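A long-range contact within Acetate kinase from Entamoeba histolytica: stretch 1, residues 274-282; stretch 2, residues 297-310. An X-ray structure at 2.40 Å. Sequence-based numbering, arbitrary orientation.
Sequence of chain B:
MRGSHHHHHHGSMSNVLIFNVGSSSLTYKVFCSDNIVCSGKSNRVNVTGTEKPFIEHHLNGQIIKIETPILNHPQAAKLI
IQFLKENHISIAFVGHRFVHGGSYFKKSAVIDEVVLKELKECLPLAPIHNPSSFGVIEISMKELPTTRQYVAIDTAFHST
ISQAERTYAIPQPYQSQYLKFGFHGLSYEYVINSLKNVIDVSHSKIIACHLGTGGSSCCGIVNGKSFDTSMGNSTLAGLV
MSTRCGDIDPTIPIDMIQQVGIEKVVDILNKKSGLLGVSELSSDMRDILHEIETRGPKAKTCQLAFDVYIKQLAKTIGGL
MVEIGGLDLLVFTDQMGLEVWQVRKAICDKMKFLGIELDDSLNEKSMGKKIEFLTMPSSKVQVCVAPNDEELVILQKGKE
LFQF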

# COMPACT_ATOMS: atom_id res chain seq x y z
N GLY B 274 -7.08 -12.07 -4.73
CA GLY B 274 -8.01 -11.00 -5.04
C GLY B 274 -9.47 -11.38 -4.86
O GLY B 274 -9.82 -12.10 -3.92
N LEU B 275 -10.32 -10.90 -5.76
CA LEU B 275 -11.75 -11.18 -5.72
C LEU B 275 -12.03 -12.69 -5.69
O LEU B 275 -12.90 -13.15 -4.95
N LEU B 276 -11.30 -13.44 -6.50
CA LEU B 276 -11.49 -14.89 -6.58
C LEU B 276 -11.18 -15.57 -5.25
O LEU B 276 -11.96 -16.39 -4.76
N GLY B 277 -10.04 -15.22 -4.67
CA GLY B 277 -9.57 -15.86 -3.45
C GLY B 277 -10.40 -15.59 -2.20
O GLY B 277 -10.51 -16.46 -1.33
N VAL B 278 -10.96 -14.38 -2.09
CA VAL B 278 -11.73 -14.02 -0.90
C VAL B 278 -13.20 -14.45 -1.01
O VAL B 278 -13.77 -14.98 -0.06
N SER B 279 -13.81 -14.21 -2.17
CA SER B 279 -15.20 -14.58 -2.39
C SER B 279 -15.39 -16.09 -2.42
O SER B 279 -16.44 -16.60 -2.03
N GLU B 280 -14.35 -16.80 -2.88
CA GLU B 280 -14.39 -18.25 -3.05
C GLU B 280 -15.49 -18.66 -4.03
O GLU B 280 -16.00 -19.78 -3.97
N LEU B 281 -15.84 -17.76 -4.94
CA LEU B 281 -16.92 -17.98 -5.90
C LEU B 281 -16.49 -17.70 -7.33
O LEU B 281 -16.43 -18.61 -8.16
N SER B 282 -16.19 -16.44 -7.62
CA SER B 282 -15.86 -16.01 -8.97
C SER B 282 -14.78 -14.93 -8.96
O SER B 282 -14.55 -14.28 -7.94
N PRO B 297 -25.20 -19.33 -1.30
CA PRO B 297 -24.45 -20.04 -0.25
C PRO B 297 -23.12 -19.37 0.10
O PRO B 297 -22.58 -19.65 1.18
N LYS B 298 -22.60 -18.51 -0.77
CA LYS B 298 -21.31 -17.85 -0.53
C LYS B 298 -21.44 -16.34 -0.34
O LYS B 298 -20.52 -15.58 -0.65
N ALA B 299 -22.59 -15.91 0.17
CA ALA B 299 -22.88 -14.49 0.35
C ALA B 299 -21.91 -13.78 1.31
O ALA B 299 -21.42 -12.69 1.00
N LYS B 300 -21.64 -14.39 2.46
CA LYS B 300 -20.72 -13.82 3.45
C LYS B 300 -19.34 -13.53 2.88
O LYS B 300 -18.78 -12.45 3.10
N THR B 301 -18.79 -14.49 2.15
CA THR B 301 -17.46 -14.35 1.56
C THR B 301 -17.44 -13.39 0.38
O THR B 301 -16.45 -12.69 0.15
N CYS B 302 -18.53 -13.35 -0.38
CA CYS B 302 -18.67 -12.40 -1.47
C CYS B 302 -18.81 -10.98 -0.93
O CYS B 302 -18.29 -10.03 -1.52
N GLN B 303 -19.50 -10.84 0.20
CA GLN B 303 -19.64 -9.54 0.85
C GLN B 303 -18.28 -9.08 1.38
O GLN B 303 -17.95 -7.89 1.32
N LEU B 304 -17.50 -10.02 1.90
CA LEU B 304 -16.17 -9.71 2.40
C LEU B 304 -15.25 -9.28 1.27
O LEU B 304 -14.51 -8.31 1.39
N ALA B 305 -15.31 -10.01 0.16
CA ALA B 305 -14.50 -9.70 -1.01
C ALA B 305 -14.79 -8.29 -1.53
O ALA B 305 -13.87 -7.55 -1.87
N PHE B 306 -16.07 -7.93 -1.58
CA PHE B 306 -16.46 -6.59 -2.03
C PHE B 306 -15.95 -5.52 -1.06
O PHE B 306 -15.43 -4.49 -1.49
N ASP B 307 -16.09 -5.78 0.24
CA ASP B 307 -15.65 -4.82 1.26
C ASP B 307 -14.14 -4.59 1.23
O ASP B 307 -13.68 -3.45 1.31
N VAL B 308 -13.39 -5.68 1.11
CA VAL B 308 -11.93 -5.61 1.04
C VAL B 308 -11.49 -4.89 -0.23
O VAL B 308 -10.57 -4.06 -0.21
N TYR B 309 -12.15 -5.20 -1.34
CA TYR B 309 -11.86 -4.57 -2.63
C TYR B 309 -12.10 -3.06 -2.59
O TYR B 309 -11.27 -2.29 -3.06
N ILE B 310 -13.24 -2.66 -2.02
CA ILE B 310 -13.59 -1.25 -1.91
C ILE B 310 -12.65 -0.51 -0.96
O ILE B 310 -12.23 0.62 -1.23

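Packing of helix 274-279 and the turn after it against helix 299-310 in acetate kinase; the helices run 143° apart in direction, their axes approach to 8.0 Å, and the contact buries 562 Å² summed over both sides. Among the apolar contacts, Ala 305 points toward stretch 1; the backbones come closest at Ser 279 CA and Cys 302 CA, 4.2 Å apart. Val 278 (chi1 t) leaves sideways and packs its CB 3.8 Å from Ala 305 CB, while its CG1 lies 3.7 Å from Leu 304 CG; Leu 304 is t, p. Leu 275 (m, t) also starts sideways, but its end reaches across, CD2 lying 3.9 Å from Tyr 309 CB and meeting the tyrosine ring (chi1 t) obliquely. Beyond the helix end, Leu 281 (t, p) points toward stretch 2: its CD2 is 3.6 Å from SG of Cys 302 (m), and its CD1 is 3.8 Å from the aliphatic CD of Lys 298. Among the polar contacts, Thr 301 (p) points in and places OG1 3.0 Å from Ser 279 O, at the last residue of the helix. The same OG1 is 3.0 Å from Lys 298 O, and its single proton could serve either acceptor. Close backbone approach also brings Ser 279 CA within 3.4 Å of Thr 301 O, a CA-H...O contact. Ser 279 (p) turns its hydroxyl to its own stretch: OG donates to Leu 275 O (2.8 Å) and accepts from Leu 281 N (3.1 Å), tying the turn to the helix, while its CB rests 3.8 Å from Ala 305 CB. Among the charged side chains, Lys 298 (m, t, t, m) extends along the turn, CE 3.2 Å from Glu 280 O. Its NZ stays 4.3 Å from OE1 of Glu 280 (m, t), beyond a salt bridge.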

# COMPACT_ATOMS: atom_id res chain seq x y z
CB LEU B 275 -12.46 -10.53 -6.90
CG LEU B 275 -12.51 -9.00 -6.89
CD1 LEU B 275 -13.06 -8.46 -8.21
CD2 LEU B 275 -13.34 -8.49 -5.73
CB LEU B 276 -10.62 -15.49 -7.69
CG LEU B 276 -10.66 -17.01 -7.86
CD1 LEU B 276 -12.08 -17.48 -8.14
CD2 LEU B 276 -9.72 -17.46 -8.98
CB VAL B 278 -11.67 -12.51 -0.62
CG1 VAL B 278 -12.40 -12.17 0.67
CG2 VAL B 278 -10.22 -12.05 -0.54
CB SER B 279 -15.72 -13.99 -3.71
OG SER B 279 -15.20 -14.69 -4.83
CB GLU B 280 -14.57 -18.97 -1.71
CG GLU B 280 -13.45 -18.71 -0.70
CD GLU B 280 -13.71 -19.36 0.65
OE1 GLU B 280 -14.81 -19.94 0.83
OE2 GLU B 280 -12.82 -19.30 1.52
CB LEU B 281 -18.12 -17.10 -5.56
CG LEU B 281 -19.29 -17.17 -6.54
CD1 LEU B 281 -20.19 -18.36 -6.22
CD2 LEU B 281 -20.09 -15.88 -6.55
CB SER B 282 -17.11 -15.47 -9.68
OG SER B 282 -16.83 -15.06 -11.01
CB PRO B 297 -24.20 -21.42 -0.88
CG PRO B 297 -25.31 -21.58 -1.88
CD PRO B 297 -25.53 -20.21 -2.43
CB LYS B 298 -20.34 -18.17 -1.67
CG LYS B 298 -19.99 -19.65 -1.78
CD LYS B 298 -19.03 -19.92 -2.92
CE LYS B 298 -18.53 -21.36 -2.86
NZ LYS B 298 -17.98 -21.68 -1.52
CB ALA B 299 -24.32 -14.29 0.79
CB LYS B 300 -20.59 -14.75 4.67
CG LYS B 300 -21.77 -14.73 5.64
CD LYS B 300 -21.40 -15.43 6.96
CE LYS B 300 -22.54 -15.38 7.97
NZ LYS B 300 -23.73 -16.18 7.56
CB THR B 301 -16.87 -15.72 1.14
OG1 THR B 301 -17.90 -16.51 0.54
CG2 THR B 301 -16.31 -16.44 2.35
CB CYS B 302 -19.87 -12.76 -2.36
SG CYS B 302 -19.59 -14.20 -3.41
CB GLN B 303 -20.66 -9.62 1.99
CG GLN B 303 -20.96 -8.28 2.65
CD GLN B 303 -21.69 -7.32 1.72
OE1 GLN B 303 -22.80 -7.61 1.26
NE2 GLN B 303 -21.08 -6.17 1.45
CB LEU B 304 -15.58 -10.92 3.13
CG LEU B 304 -14.15 -10.74 3.66
CD1 LEU B 304 -14.09 -9.60 4.67
CD2 LEU B 304 -13.59 -12.03 4.26
CB ALA B 305 -14.71 -10.73 -2.10
CB PHE B 306 -17.98 -6.48 -2.19
CG PHE B 306 -18.44 -5.12 -2.64
CD1 PHE B 306 -18.34 -4.74 -3.97
CD2 PHE B 306 -19.00 -4.22 -1.74
CE1 PHE B 306 -18.77 -3.49 -4.39
CE2 PHE B 306 -19.43 -2.97 -2.15
CZ PHE B 306 -19.32 -2.60 -3.48
CB ASP B 307 -16.08 -5.29 2.66
CG ASP B 307 -17.59 -5.21 2.88
OD1 ASP B 307 -18.29 -4.61 2.03
OD2 ASP B 307 -18.06 -5.73 3.91
CB VAL B 308 -11.29 -7.02 1.09
CG1 VAL B 308 -9.80 -6.95 0.79
CG2 VAL B 308 -11.54 -7.66 2.45
CB TYR B 309 -12.72 -5.21 -3.74
CG TYR B 309 -12.62 -4.53 -5.09
CD1 TYR B 309 -13.49 -3.49 -5.44
CD2 TYR B 309 -11.67 -4.93 -6.02
CE1 TYR B 309 -13.40 -2.87 -6.67
CE2 TYR B 309 -11.59 -4.31 -7.27
CZ TYR B 309 -12.45 -3.29 -7.58
OH TYR B 309 -12.36 -2.67 -8.81
CB ILE B 310 -15.06 -1.08 -1.43
CG1 ILE B 310 -16.04 -1.49 -2.52
CG2 ILE B 310 -15.33 0.36 -1.00
CD1 ILE B 310 -15.91 -0.69 -3.80